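Local coordinates for beta-N-acetylglucosaminidase-like protein Glycoside hydrolase family 20 (Flavobacterium johnsoniae, PDB 6YHH) that probably hydrolyses terminal N-acetylglucosamine residues from chitin-derived oligosaccharides, as a family 20 chitobiase of bacterial chitin breakdown, at residues 411-416 / 447-452; 38-43 / 109-114; 516-521 / 607-612; 595-600 / 626-631. All coordinates share one frame; numbering follows the deposited sequence.

Interaction 1: 411-416 / 447-452; sequences GFYIDL and EATMWT
One backbone hydrogen bond ties the loop to the strand. T449 N donates to F412 O at 3.1 Å, nearly straight at 166°, and comes in from above the carbonyl plane. A448 CA adds a CA-H...O contact to the same oxygen. Y413 is the centre of an inverse gamma turn, and one face of its ring meets the hydroxyl of T449. OG1 of T449 stands 3.3 Å above the ring plane of Y413, over its centre. The Y413 ring also meets the five-membered ring of W451 obliquely, with the planes 36° apart and W451 NE1 3.2 Å from Y413 CE2. Strand 443-450 belongs to the parallel sheet of the TIM-barrel catalytic domain, and 411-416 lies in the loop after the neighbouring strand 406-408. W451, just past the strand end, is close to E317, the predicted proton donor, and to a bound Tris molecule, probably from the crystallisation liquor. The D415 carboxylate lies alongside W451, with D415 OD1 at the indole edge, 3.4 Å from W451 CD1. Apolar contact comes from I414. Its CG1 takes the crowded position between backbone N and carbonyl carbon, and CD1 of I414 reaches M450 CB at 3.9 Å. Helix 467-476 also packs on I414, through T468 and I471.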
loop_
_atom_site.group_PDB
_atom_site.type_symbol
_atom_site.label_atom_id
_atom_site.label_comp_id
_atom_site.label_asym_id
_atom_site.label_seq_id
_atom_site.Cartn_x
_atom_site.Cartn_y
_atom_site.Cartn_z
ATOM N N GLY A 411 -29.220 2.286 4.013
ATOM C CA GLY A 411 -29.128 0.967 3.367
ATOM C C GLY A 411 -27.840 0.716 2.599
ATOM O O GLY A 411 -27.639 -0.361 2.031
ATOM N N PHE A 412 -26.933 1.735 2.581
ATOM C CA PHE A 412 -25.599 1.627 1.985
ATOM C C PHE A 412 -24.507 1.942 3.077
ATOM O O PHE A 412 -23.393 2.409 2.746
ATOM C CB PHE A 412 -25.427 2.621 0.839
ATOM C CG PHE A 412 -26.361 2.430 -0.353
ATOM C CD1 PHE A 412 -26.574 1.199 -0.938
ATOM C CD2 PHE A 412 -26.953 3.528 -0.958
ATOM C CE1 PHE A 412 -27.319 1.084 -2.112
ATOM C CE2 PHE A 412 -27.737 3.396 -2.075
ATOM C CZ PHE A 412 -27.928 2.166 -2.676
ATOM N N TYR A 413 -24.813 1.530 4.300
ATOM C CA TYR A 413 -23.894 1.722 5.448
ATOM C C TYR A 413 -22.933 0.533 5.515
ATOM O O TYR A 413 -23.040 -0.328 6.389
ATOM C CB TYR A 413 -24.666 1.951 6.740
ATOM C CG TYR A 413 -24.984 3.426 6.927
ATOM C CD1 TYR A 413 -25.688 4.125 5.955
ATOM C CD2 TYR A 413 -24.530 4.127 8.036
ATOM C CE1 TYR A 413 -25.913 5.491 6.097
ATOM C CE2 TYR A 413 -24.837 5.486 8.214
ATOM C CZ TYR A 413 -25.426 6.155 7.189
ATOM O OH TYR A 413 -25.586 7.517 7.307
ATOM N N ILE A 414 -21.950 0.538 4.607
ATOM C CA ILE A 414 -21.002 -0.596 4.423
ATOM C C ILE A 414 -20.124 -0.809 5.684
ATOM O O ILE A 414 -19.632 -1.900 5.917
ATOM C CB ILE A 414 -20.104 -0.354 3.181
ATOM C CG1 ILE A 414 -19.555 1.043 3.102
ATOM C CG2 ILE A 414 -20.871 -0.556 1.912
ATOM C CD1 ILE A 414 -18.452 1.225 2.080
ATOM N N ASP A 415 -19.965 0.225 6.534
ATOM C CA ASP A 415 -19.203 0.059 7.733
ATOM C C ASP A 415 -19.782 -0.900 8.721
ATOM O O ASP A 415 -19.046 -1.411 9.580
ATOM C CB ASP A 415 -18.993 1.439 8.404
ATOM C CG ASP A 415 -20.283 2.056 8.832
ATOM O OD1 ASP A 415 -21.168 2.182 7.967
ATOM O OD2 ASP A 415 -20.431 2.439 10.039
ATOM N N LEU A 416 -21.115 -1.185 8.639
ATOM C CA LEU A 416 -21.782 -1.998 9.648
ATOM C C LEU A 416 -21.642 -3.491 9.382
ATOM O O LEU A 416 -22.201 -4.311 10.080
ATOM C CB LEU A 416 -23.265 -1.538 9.691
ATOM C CG LEU A 416 -23.386 -0.049 10.132
ATOM C CD1 LEU A 416 -24.896 0.331 10.156
ATOM C CD2 LEU A 416 -22.656 0.336 11.399
ATOM N N GLU A 447 -25.223 6.910 -2.219
ATOM C CA GLU A 447 -23.870 6.889 -1.791
ATOM C C GLU A 447 -23.593 5.876 -0.687
ATOM O O GLU A 447 -24.271 5.892 0.341
ATOM C CB GLU A 447 -23.584 8.292 -1.357
ATOM C CG GLU A 447 -22.258 8.577 -0.872
ATOM C CD GLU A 447 -22.153 10.101 -0.565
ATOM O OE1 GLU A 447 -22.041 10.422 0.631
ATOM O OE2 GLU A 447 -22.163 10.958 -1.503
ATOM N N ALA A 448 -22.569 5.076 -0.917
ATOM C CA ALA A 448 -22.034 4.150 0.131
ATOM C C ALA A 448 -21.285 5.014 1.128
ATOM O O ALA A 448 -20.517 5.926 0.699
ATOM C CB ALA A 448 -21.121 3.119 -0.484
ATOM N N THR A 449 -21.475 4.759 2.419
ATOM C CA THR A 449 -20.809 5.551 3.444
ATOM C C THR A 449 -19.835 4.718 4.251
ATOM O O THR A 449 -20.235 3.890 5.049
ATOM C CB THR A 449 -21.766 6.216 4.444
ATOM O OG1 THR A 449 -22.575 5.203 5.116
ATOM C CG2 THR A 449 -22.668 7.210 3.756
ATOM N N MET A 450 -18.547 4.944 4.062
ATOM C CA MET A 450 -17.516 4.270 4.856
ATOM C C MET A 450 -17.058 5.078 6.047
ATOM O O MET A 450 -16.055 5.825 5.997
ATOM C CB MET A 450 -16.296 3.863 4.048
ATOM C CG MET A 450 -15.376 2.927 4.861
ATOM S SD MET A 450 -16.197 1.412 5.391
ATOM C CE MET A 450 -15.135 0.997 6.783
ATOM N N TRP A 451 -17.848 4.989 7.101
ATOM C CA TRP A 451 -17.511 5.469 8.435
ATOM C C TRP A 451 -16.314 4.648 8.982
ATOM O O TRP A 451 -16.241 3.442 8.753
ATOM C CB TRP A 451 -18.665 5.416 9.355
ATOM C CG TRP A 451 -19.872 6.128 8.853
ATOM C CD1 TRP A 451 -20.956 5.576 8.242
ATOM C CD2 TRP A 451 -20.018 7.540 8.703
ATOM N NE1 TRP A 451 -21.829 6.570 7.801
ATOM C CE2 TRP A 451 -21.238 7.773 8.028
ATOM C CE3 TRP A 451 -19.236 8.610 9.046
ATOM C CZ2 TRP A 451 -21.743 9.062 7.824
ATOM C CZ3 TRP A 451 -19.722 9.882 8.850
ATOM C CH2 TRP A 451 -20.937 10.111 8.241
ATOM N N THR A 452 -15.363 5.325 9.646
ATOM C CA THR A 452 -14.082 4.664 9.989
ATOM C C THR A 452 -13.760 4.474 11.456
ATOM O O THR A 452 -12.594 4.211 11.779
ATOM C CB THR A 452 -12.930 5.326 9.237
ATOM O OG1 THR A 452 -12.829 6.727 9.571
ATOM C CG2 THR A 452 -13.034 5.165 7.771
#

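Interaction 2: 38-43 / 109-114; sequences DSRIFG and SDLGAL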
loop_
_atom_site.group_PDB
_atom_site.type_symbol
_atom_site.label_atom_id
_atom_site.label_comp_id
_atom_site.label_asym_id
_atom_site.label_seq_id
_atom_site.Cartn_x
_atom_site.Cartn_y
_atom_site.Cartn_z
ATOM N N ASP A 38 -12.066 16.571 -23.356
ATOM C CA ASP A 38 -11.287 17.235 -22.345
ATOM C C ASP A 38 -9.973 16.515 -22.223
ATOM O O ASP A 38 -9.910 15.309 -22.466
ATOM C CB ASP A 38 -12.042 17.277 -20.972
ATOM C CG ASP A 38 -11.286 17.990 -19.925
ATOM O OD1 ASP A 38 -11.442 19.241 -19.762
ATOM O OD2 ASP A 38 -10.459 17.315 -19.200
ATOM N N SER A 39 -8.901 17.231 -21.847
ATOM C CA SER A 39 -7.575 16.611 -21.709
ATOM C C SER A 39 -7.465 15.479 -20.690
ATOM O O SER A 39 -6.526 14.687 -20.739
ATOM C CB SER A 39 -6.523 17.678 -21.362
ATOM O OG SER A 39 -6.842 18.364 -20.161
ATOM N N ARG A 40 -8.444 15.321 -19.802
ATOM C CA ARG A 40 -8.426 14.155 -18.881
ATOM C C ARG A 40 -8.462 12.845 -19.602
ATOM O O ARG A 40 -8.076 11.793 -19.086
ATOM C CB ARG A 40 -9.599 14.246 -17.902
ATOM C CG ARG A 40 -10.997 14.010 -18.486
ATOM C CD ARG A 40 -12.150 14.003 -17.456
ATOM N NE ARG A 40 -12.230 15.273 -16.717
ATOM C CZ ARG A 40 -12.869 16.360 -17.109
ATOM N NH1 ARG A 40 -13.575 16.324 -18.258
ATOM N NH2 ARG A 40 -12.771 17.469 -16.417
ATOM N N ILE A 41 -8.839 12.886 -20.892
ATOM C CA ILE A 41 -8.865 11.636 -21.639
ATOM C C ILE A 41 -7.450 11.030 -21.774
ATOM O O ILE A 41 -7.313 9.789 -21.883
ATOM C CB ILE A 41 -9.551 11.831 -23.049
ATOM C CG1 ILE A 41 -9.822 10.526 -23.755
ATOM C CG2 ILE A 41 -8.613 12.650 -23.936
ATOM C CD1 ILE A 41 -10.815 9.586 -23.093
ATOM N N PHE A 42 -6.405 11.854 -21.807
ATOM C CA PHE A 42 -5.040 11.360 -22.119
ATOM C C PHE A 42 -4.480 10.436 -21.025
ATOM O O PHE A 42 -4.040 9.343 -21.291
ATOM C CB PHE A 42 -4.099 12.507 -22.465
ATOM C CG PHE A 42 -4.566 13.275 -23.697
ATOM C CD1 PHE A 42 -4.780 12.620 -24.905
ATOM C CD2 PHE A 42 -4.871 14.616 -23.576
ATOM C CE1 PHE A 42 -5.244 13.347 -26.033
ATOM C CE2 PHE A 42 -5.316 15.335 -24.692
ATOM C CZ PHE A 42 -5.513 14.689 -25.874
ATOM N N GLY A 43 -4.600 10.893 -19.796
ATOM C CA GLY A 43 -4.112 10.044 -18.688
ATOM C C GLY A 43 -4.996 8.813 -18.610
ATOM O O GLY A 43 -4.491 7.703 -18.284
ATOM N N SER A 109 -18.824 12.700 -24.518
ATOM C CA SER A 109 -17.646 13.391 -23.979
ATOM C C SER A 109 -16.623 12.340 -23.440
ATOM O O SER A 109 -16.853 11.131 -23.473
ATOM C CB SER A 109 -17.989 14.394 -22.903
ATOM O OG SER A 109 -18.200 13.701 -21.663
ATOM N N ASP A 110 -15.455 12.825 -23.043
ATOM C CA ASP A 110 -14.456 11.999 -22.372
ATOM C C ASP A 110 -15.051 11.287 -21.140
ATOM O O ASP A 110 -14.557 10.244 -20.780
ATOM C CB ASP A 110 -13.281 12.853 -21.939
ATOM C CG ASP A 110 -13.746 14.109 -21.339
ATOM O OD1 ASP A 110 -14.048 15.055 -22.141
ATOM O OD2 ASP A 110 -13.910 14.226 -20.111
ATOM N N LEU A 111 -16.102 11.779 -20.489
ATOM C CA LEU A 111 -16.619 11.098 -19.291
ATOM C C LEU A 111 -17.177 9.727 -19.680
ATOM O O LEU A 111 -16.858 8.698 -19.059
ATOM C CB LEU A 111 -17.664 11.920 -18.588
ATOM C CG LEU A 111 -17.235 13.264 -18.067
ATOM C CD1 LEU A 111 -18.412 13.955 -17.481
ATOM C CD2 LEU A 111 -16.118 13.207 -17.048
ATOM N N GLY A 112 -17.988 9.667 -20.732
ATOM C CA GLY A 112 -18.436 8.393 -21.247
ATOM C C GLY A 112 -17.327 7.515 -21.781
ATOM O O GLY A 112 -17.325 6.302 -21.592
ATOM N N ALA A 113 -16.346 8.102 -22.451
ATOM C CA ALA A 113 -15.222 7.290 -22.943
ATOM C C ALA A 113 -14.403 6.657 -21.815
ATOM O O ALA A 113 -13.993 5.527 -21.932
ATOM C CB ALA A 113 -14.328 8.068 -23.845
ATOM N N LEU A 114 -14.172 7.423 -20.743
ATOM C CA LEU A 114 -13.485 6.865 -19.567
ATOM C C LEU A 114 -14.244 5.656 -19.027
ATOM O O LEU A 114 -13.675 4.650 -18.677
ATOM C CB LEU A 114 -13.292 7.898 -18.483
ATOM C CG LEU A 114 -12.289 8.978 -18.817
ATOM C CD1 LEU A 114 -12.258 9.998 -17.725
ATOM C CD2 LEU A 114 -10.903 8.429 -19.082
#
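OD1 of D110 is gripped by two backbone N-H groups. One is D38 N, at 2.8 Å from D110 OD1 and 160° at the hydrogen, which meets the oxygen from above the carboxylate plane. The other is G84 N, from a loop outside the two segments. The contact joins the N-terminal parts of helices 40-56 and 110-123 in the non-catalytic domain 2 of family 20, where both helices pack against a mixed beta-sheet. OD2 of D110 meets the arginine. R40 NH1 donates to D110 OD2 at 2.8 Å in a salt bridge, and the oxygen lies in the guanidinium plane. D38 OD2 sits over one face of that guanidinium, 3.3 Å above its plane, with no N-H pointing at it. The same D38 OD2 accepts from R40 N, a capping bond in the turn leading into helix 40-56. R40 is therefore held between two acids, which probably favours its positive charge and eases the repulsion between them. Its NH2 has a further salt bridge with D221. CG of R40 sits in the crowded position and the chain bends at chi3 (59°), which turns NH1 back to D110. On the apolar side of the contact, I41 CG1 is anti to the backbone N. This carries I41 CD1 to the methyl of A113, at 3.9 Å from A113 CB, with L114 CD2 a little farther off.

Interaction 3: 516-521 / 607-612; sequences IANNQN and SANAPL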
loop_
_atom_site.group_PDB
_atom_site.type_symbol
_atom_site.label_atom_id
_atom_site.label_comp_id
_atom_site.label_asym_id
_atom_site.label_seq_id
_atom_site.Cartn_x
_atom_site.Cartn_y
_atom_site.Cartn_z
ATOM N N ILE A 516 -1.413 -12.776 13.332
ATOM C CA ILE A 516 -2.142 -13.629 14.226
ATOM C C ILE A 516 -1.414 -14.992 14.466
ATOM O O ILE A 516 -1.351 -15.450 15.622
ATOM C CB ILE A 516 -3.565 -13.878 13.699
ATOM C CG1 ILE A 516 -4.335 -12.594 13.795
ATOM C CG2 ILE A 516 -4.275 -15.016 14.381
ATOM C CD1 ILE A 516 -5.656 -12.743 12.994
ATOM N N ALA A 517 -0.882 -15.538 13.367
ATOM C CA ALA A 517 -0.222 -16.839 13.393
ATOM C C ALA A 517 1.231 -16.747 13.825
ATOM O O ALA A 517 1.893 -17.750 13.799
ATOM C CB ALA A 517 -0.329 -17.492 12.016
ATOM N N ASN A 518 1.774 -15.574 14.157
ATOM C CA ASN A 518 3.173 -15.474 14.464
ATOM C C ASN A 518 4.016 -15.995 13.313
ATOM O O ASN A 518 5.062 -16.643 13.512
ATOM C CB ASN A 518 3.546 -16.204 15.759
ATOM C CG ASN A 518 4.855 -15.759 16.333
ATOM O OD1 ASN A 518 5.420 -14.707 15.981
ATOM N ND2 ASN A 518 5.390 -16.580 17.230
ATOM N N ASN A 519 3.587 -15.700 12.093
ATOM C CA ASN A 519 4.323 -16.005 10.834
ATOM C C ASN A 519 4.521 -17.465 10.604
ATOM O O ASN A 519 5.415 -17.851 9.851
ATOM C CB ASN A 519 5.677 -15.274 10.764
ATOM C CG ASN A 519 6.234 -15.156 9.367
ATOM O OD1 ASN A 519 5.513 -15.042 8.379
ATOM N ND2 ASN A 519 7.551 -15.216 9.275
ATOM N N GLN A 520 3.684 -18.287 11.223
ATOM C CA GLN A 520 3.575 -19.690 10.868
ATOM C C GLN A 520 2.696 -19.827 9.637
ATOM O O GLN A 520 2.248 -18.815 9.045
ATOM C CB GLN A 520 2.990 -20.469 12.064
ATOM C CG GLN A 520 3.813 -20.375 13.360
ATOM C CD GLN A 520 3.065 -20.989 14.538
ATOM O OE1 GLN A 520 2.221 -20.360 15.199
ATOM N NE2 GLN A 520 3.281 -22.268 14.720
ATOM N N ASN A 521 2.502 -21.067 9.147
ATOM C CA ASN A 521 1.684 -21.325 8.014
ATOM C C ASN A 521 0.265 -20.819 8.258
ATOM O O ASN A 521 -0.321 -21.259 9.246
ATOM C CB ASN A 521 1.661 -22.837 7.791
ATOM C CG ASN A 521 0.976 -23.241 6.527
ATOM O OD1 ASN A 521 0.136 -22.553 5.956
ATOM N ND2 ASN A 521 1.314 -24.442 6.092
ATOM N N SER A 607 -1.590 -22.516 17.732
ATOM C CA SER A 607 -1.690 -21.843 18.999
ATOM C C SER A 607 -0.558 -22.064 20.005
ATOM O O SER A 607 -0.304 -21.173 20.844
ATOM C CB SER A 607 -3.021 -22.143 19.649
ATOM O OG SER A 607 -2.986 -23.431 20.267
ATOM N N ALA A 608 0.239 -23.162 19.816
ATOM C CA ALA A 608 1.369 -23.423 20.686
ATOM C C ALA A 608 2.364 -22.289 20.688
ATOM O O ALA A 608 3.044 -22.064 21.688
ATOM C CB ALA A 608 2.005 -24.731 20.248
ATOM N N ASN A 609 2.437 -21.575 19.565
ATOM C CA ASN A 609 3.375 -20.445 19.425
ATOM C C ASN A 609 2.691 -19.171 18.898
ATOM O O ASN A 609 3.328 -18.384 18.185
ATOM C CB ASN A 609 4.530 -20.844 18.516
ATOM C CG ASN A 609 5.717 -19.833 18.545
ATOM O OD1 ASN A 609 6.005 -19.170 19.562
ATOM N ND2 ASN A 609 6.450 -19.776 17.417
ATOM N N ALA A 610 1.413 -18.983 19.250
ATOM C CA ALA A 610 0.663 -17.830 18.688
ATOM C C ALA A 610 -0.487 -17.442 19.643
ATOM O O ALA A 610 -1.607 -17.922 19.464
ATOM C CB ALA A 610 0.112 -18.157 17.317
ATOM N N PRO A 611 -0.235 -16.549 20.629
ATOM C CA PRO A 611 -1.260 -16.144 21.515
ATOM C C PRO A 611 -2.496 -15.565 20.831
ATOM O O PRO A 611 -3.591 -15.620 21.430
ATOM C CB PRO A 611 -0.555 -15.109 22.452
ATOM C CG PRO A 611 0.890 -15.532 22.425
ATOM C CD PRO A 611 1.085 -15.988 20.979
ATOM N N LEU A 612 -2.317 -14.881 19.673
ATOM C CA LEU A 612 -3.468 -14.256 19.040
ATOM C C LEU A 612 -4.424 -15.278 18.390
ATOM O O LEU A 612 -5.473 -14.904 17.892
ATOM C CB LEU A 612 -3.039 -13.209 18.018
ATOM C CG LEU A 612 -2.191 -12.057 18.579
ATOM C CD1 LEU A 612 -1.853 -11.132 17.453
ATOM C CD2 LEU A 612 -2.845 -11.368 19.679
HETATM O O HOH W 1 0.049 -14.752 17.950
#
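A Schellman motif ends helix 507-517 here, and its positive-phi residue N518 carries the polar part of the contact. N518 is followed by N519 in a type I' beta turn from A517 to Q520, closed by Q520 N donating to A517 O. With CG anti to the backbone N (chi1 -161°), the N518 amide reaches across to the loop after helix 583-607. N518 ND2 donates to N609 O at 2.9 Å, with 152° at the hydrogen. The donor lies nearly along the C=O axis of N609, and the oxygen is close to the amide plane of N518. The contact thus joins the C-terminal end of one helix to the loop between helices 583-607 and 617-634, in the largely helical C-terminal part of the chain. That loop folds back by a bond from A610 N to S607 O. Its A610 methyl rests on the helix end, with A610 CB 3.5 Å from I516 O. A water bridges the same carbonyl: it donates to I516 O at 2.8 Å and accepts from L612 N at 2.9 Å. The water thus links the helix end to the loop. Beside the water, L612 CB lies over the I516 backbone, 3.9 Å from I516 CA. CG2 of I516, anti to its own backbone N, comes 3.7 Å from L612 O. The second subunit also packs here, with N126 of that subunit on N518 and R55 of that subunit on L612.

Interaction 4: 595-600 / 626-631; sequences KWIAVN and ASQELL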
loop_
_atom_site.group_PDB
_atom_site.type_symbol
_atom_site.label_atom_id
_atom_site.label_comp_id
_atom_site.label_asym_id
_atom_site.label_seq_id
_atom_site.Cartn_x
_atom_site.Cartn_y
_atom_site.Cartn_z
ATOM N N LYS A 595 -13.488 -30.870 6.621
ATOM C CA LYS A 595 -12.623 -29.722 6.475
ATOM C C LYS A 595 -12.511 -28.931 7.779
ATOM O O LYS A 595 -11.362 -28.566 8.192
ATOM C CB LYS A 595 -13.150 -28.763 5.374
ATOM C CG LYS A 595 -12.235 -27.571 5.189
ATOM C CD LYS A 595 -12.678 -26.649 4.053
ATOM C CE LYS A 595 -11.631 -25.540 3.836
ATOM N NZ LYS A 595 -11.992 -24.756 2.614
ATOM N N TRP A 596 -13.636 -28.676 8.434
ATOM C CA TRP A 596 -13.612 -27.881 9.675
ATOM C C TRP A 596 -12.896 -28.574 10.824
ATOM O O TRP A 596 -12.301 -27.956 11.716
ATOM C CB TRP A 596 -14.999 -27.445 10.024
ATOM C CG TRP A 596 -15.580 -26.560 8.901
ATOM C CD1 TRP A 596 -14.924 -25.688 8.052
ATOM C CD2 TRP A 596 -16.962 -26.434 8.586
ATOM N NE1 TRP A 596 -15.823 -25.068 7.213
ATOM C CE2 TRP A 596 -17.078 -25.486 7.544
ATOM C CE3 TRP A 596 -18.103 -26.969 9.118
ATOM C CZ2 TRP A 596 -18.327 -25.128 6.996
ATOM C CZ3 TRP A 596 -19.309 -26.644 8.582
ATOM C CH2 TRP A 596 -19.408 -25.720 7.521
ATOM N N ILE A 597 -13.050 -29.914 10.883
ATOM C CA ILE A 597 -12.266 -30.703 11.843
ATOM C C ILE A 597 -10.787 -30.486 11.604
ATOM O O ILE A 597 -10.007 -30.276 12.548
ATOM C CB ILE A 597 -12.708 -32.151 11.756
ATOM C CG1 ILE A 597 -14.133 -32.277 12.306
ATOM C CG2 ILE A 597 -11.710 -33.033 12.496
ATOM C CD1 ILE A 597 -14.809 -33.602 11.957
ATOM N N ALA A 598 -10.358 -30.522 10.342
ATOM C CA ALA A 598 -8.966 -30.326 10.043
ATOM C C ALA A 598 -8.512 -28.891 10.375
ATOM O O ALA A 598 -7.356 -28.651 10.830
ATOM C CB ALA A 598 -8.651 -30.695 8.588
ATOM N N VAL A 599 -9.354 -27.917 10.057
ATOM C CA VAL A 599 -9.025 -26.526 10.374
ATOM C C VAL A 599 -8.795 -26.332 11.879
ATOM O O VAL A 599 -7.832 -25.702 12.306
ATOM C CB VAL A 599 -10.150 -25.582 9.853
ATOM C CG1 VAL A 599 -10.015 -24.192 10.479
ATOM C CG2 VAL A 599 -10.187 -25.566 8.323
ATOM N N ASN A 600 -9.643 -26.912 12.681
ATOM C CA ASN A 600 -9.528 -26.769 14.120
ATOM C C ASN A 600 -8.221 -27.398 14.564
ATOM O O ASN A 600 -7.535 -26.846 15.409
ATOM C CB ASN A 600 -10.687 -27.382 14.865
ATOM C CG ASN A 600 -10.567 -27.196 16.342
ATOM O OD1 ASN A 600 -10.548 -26.076 16.866
ATOM N ND2 ASN A 600 -10.387 -28.334 17.060
ATOM N N ALA A 626 -19.441 -29.745 16.664
ATOM C CA ALA A 626 -20.668 -29.925 15.900
ATOM C C ALA A 626 -20.409 -30.770 14.647
ATOM O O ALA A 626 -21.232 -31.654 14.301
ATOM C CB ALA A 626 -21.309 -28.602 15.572
ATOM N N SER A 627 -19.302 -30.494 13.949
ATOM C CA SER A 627 -18.940 -31.219 12.715
ATOM C C SER A 627 -18.790 -32.725 12.994
ATOM O O SER A 627 -19.326 -33.552 12.231
ATOM C CB SER A 627 -17.682 -30.631 12.111
ATOM O OG SER A 627 -17.889 -29.286 11.684
ATOM N N GLN A 628 -18.094 -33.050 14.075
ATOM C CA GLN A 628 -17.864 -34.463 14.428
ATOM C C GLN A 628 -19.196 -35.171 14.625
ATOM O O GLN A 628 -19.376 -36.325 14.188
ATOM C CB GLN A 628 -16.985 -34.593 15.707
ATOM C CG GLN A 628 -15.518 -34.234 15.500
ATOM C CD GLN A 628 -14.681 -34.036 16.812
ATOM O OE1 GLN A 628 -14.479 -34.956 17.551
ATOM N NE2 GLN A 628 -14.085 -32.877 16.983
ATOM N N GLU A 629 -20.099 -34.534 15.315
ATOM C CA GLU A 629 -21.398 -35.188 15.635
ATOM C C GLU A 629 -22.312 -35.273 14.389
ATOM O O GLU A 629 -22.987 -36.334 14.081
ATOM C CB GLU A 629 -22.092 -34.522 16.813
ATOM C CG GLU A 629 -23.315 -35.300 17.355
ATOM C CD GLU A 629 -22.881 -36.616 18.005
ATOM O OE1 GLU A 629 -21.842 -36.636 18.691
ATOM O OE2 GLU A 629 -23.608 -37.622 17.823
ATOM N N LEU A 630 -22.338 -34.193 13.602
ATOM C CA LEU A 630 -23.116 -34.187 12.412
ATOM C C LEU A 630 -22.611 -35.198 11.378
ATOM O O LEU A 630 -23.427 -35.706 10.568
ATOM C CB LEU A 630 -23.181 -32.795 11.788
ATOM C CG LEU A 630 -24.008 -31.831 12.653
ATOM C CD1 LEU A 630 -23.847 -30.366 12.233
ATOM C CD2 LEU A 630 -25.481 -32.160 12.624
ATOM N N LEU A 631 -21.316 -35.487 11.332
ATOM C CA LEU A 631 -20.862 -36.610 10.491
ATOM C C LEU A 631 -21.584 -37.920 10.918
ATOM O O LEU A 631 -21.981 -38.741 10.069
ATOM C CB LEU A 631 -19.350 -36.800 10.580
ATOM C CG LEU A 631 -18.559 -35.716 9.797
ATOM C CD1 LEU A 631 -17.128 -35.843 10.190
ATOM C CD2 LEU A 631 -18.701 -35.944 8.302
#
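I597 has the most surface buried here, followed by S627. They sit where helices 583-607 and 617-634 pack as an antiparallel pair in the C-terminal helical region. The axes of the two short segments approach to 9.4 Å and run at 150° to each other. CA atoms of I597 and S627 are the nearest across the pair, 6.8 Å apart. I597 is directed toward helix 617-634, with CG1 anti to the carbonyl carbon (chi1 -69°). Its CG1 passes S627 CB at 3.9 Å. Beyond it, I597 CD1 sits 3.7 Å from Q628 CG, against the aliphatic part of that glutamine. The amide end of Q628 turns elsewhere, and its NE2 bonds to S624. No hydrogen bond joins the two segments. The S627 hydroxyl is hydrogen-bonded within its own helix to L623 O. S627 OG also touches the edge of the W596 indole, in the ring plane, 3.5 Å from W596 CE3. F570 packs edge-to-face with that indole. L631, one turn on from S627, meets I597 tip to tip, with L631 CD1 3.7 Å from I597 CD1.

How the interactions relate
Interaction 1 is the central one: its centre is about 6 Å from that of the chain, and it is buried in the catalytic barrel beside the predicted active site. Interaction 2 is also buried but belongs to the N-terminal domain, with the two centres about 29 Å apart. It relies on a salt-bridge network, whereas interaction 1 mixes one backbone hydrogen bond with aromatic and apolar contacts. Interactions 3 and 4 are partly buried. Interaction 4 pairs helices 583-607 and 617-634, interaction 3 uses the loop that joins them, and their segments alternate in sequence. Interaction 3 uses a hydrogen bond from an asparagine side-chain amide and a water at the subunit interface. Interaction 4 has no hydrogen bond across it.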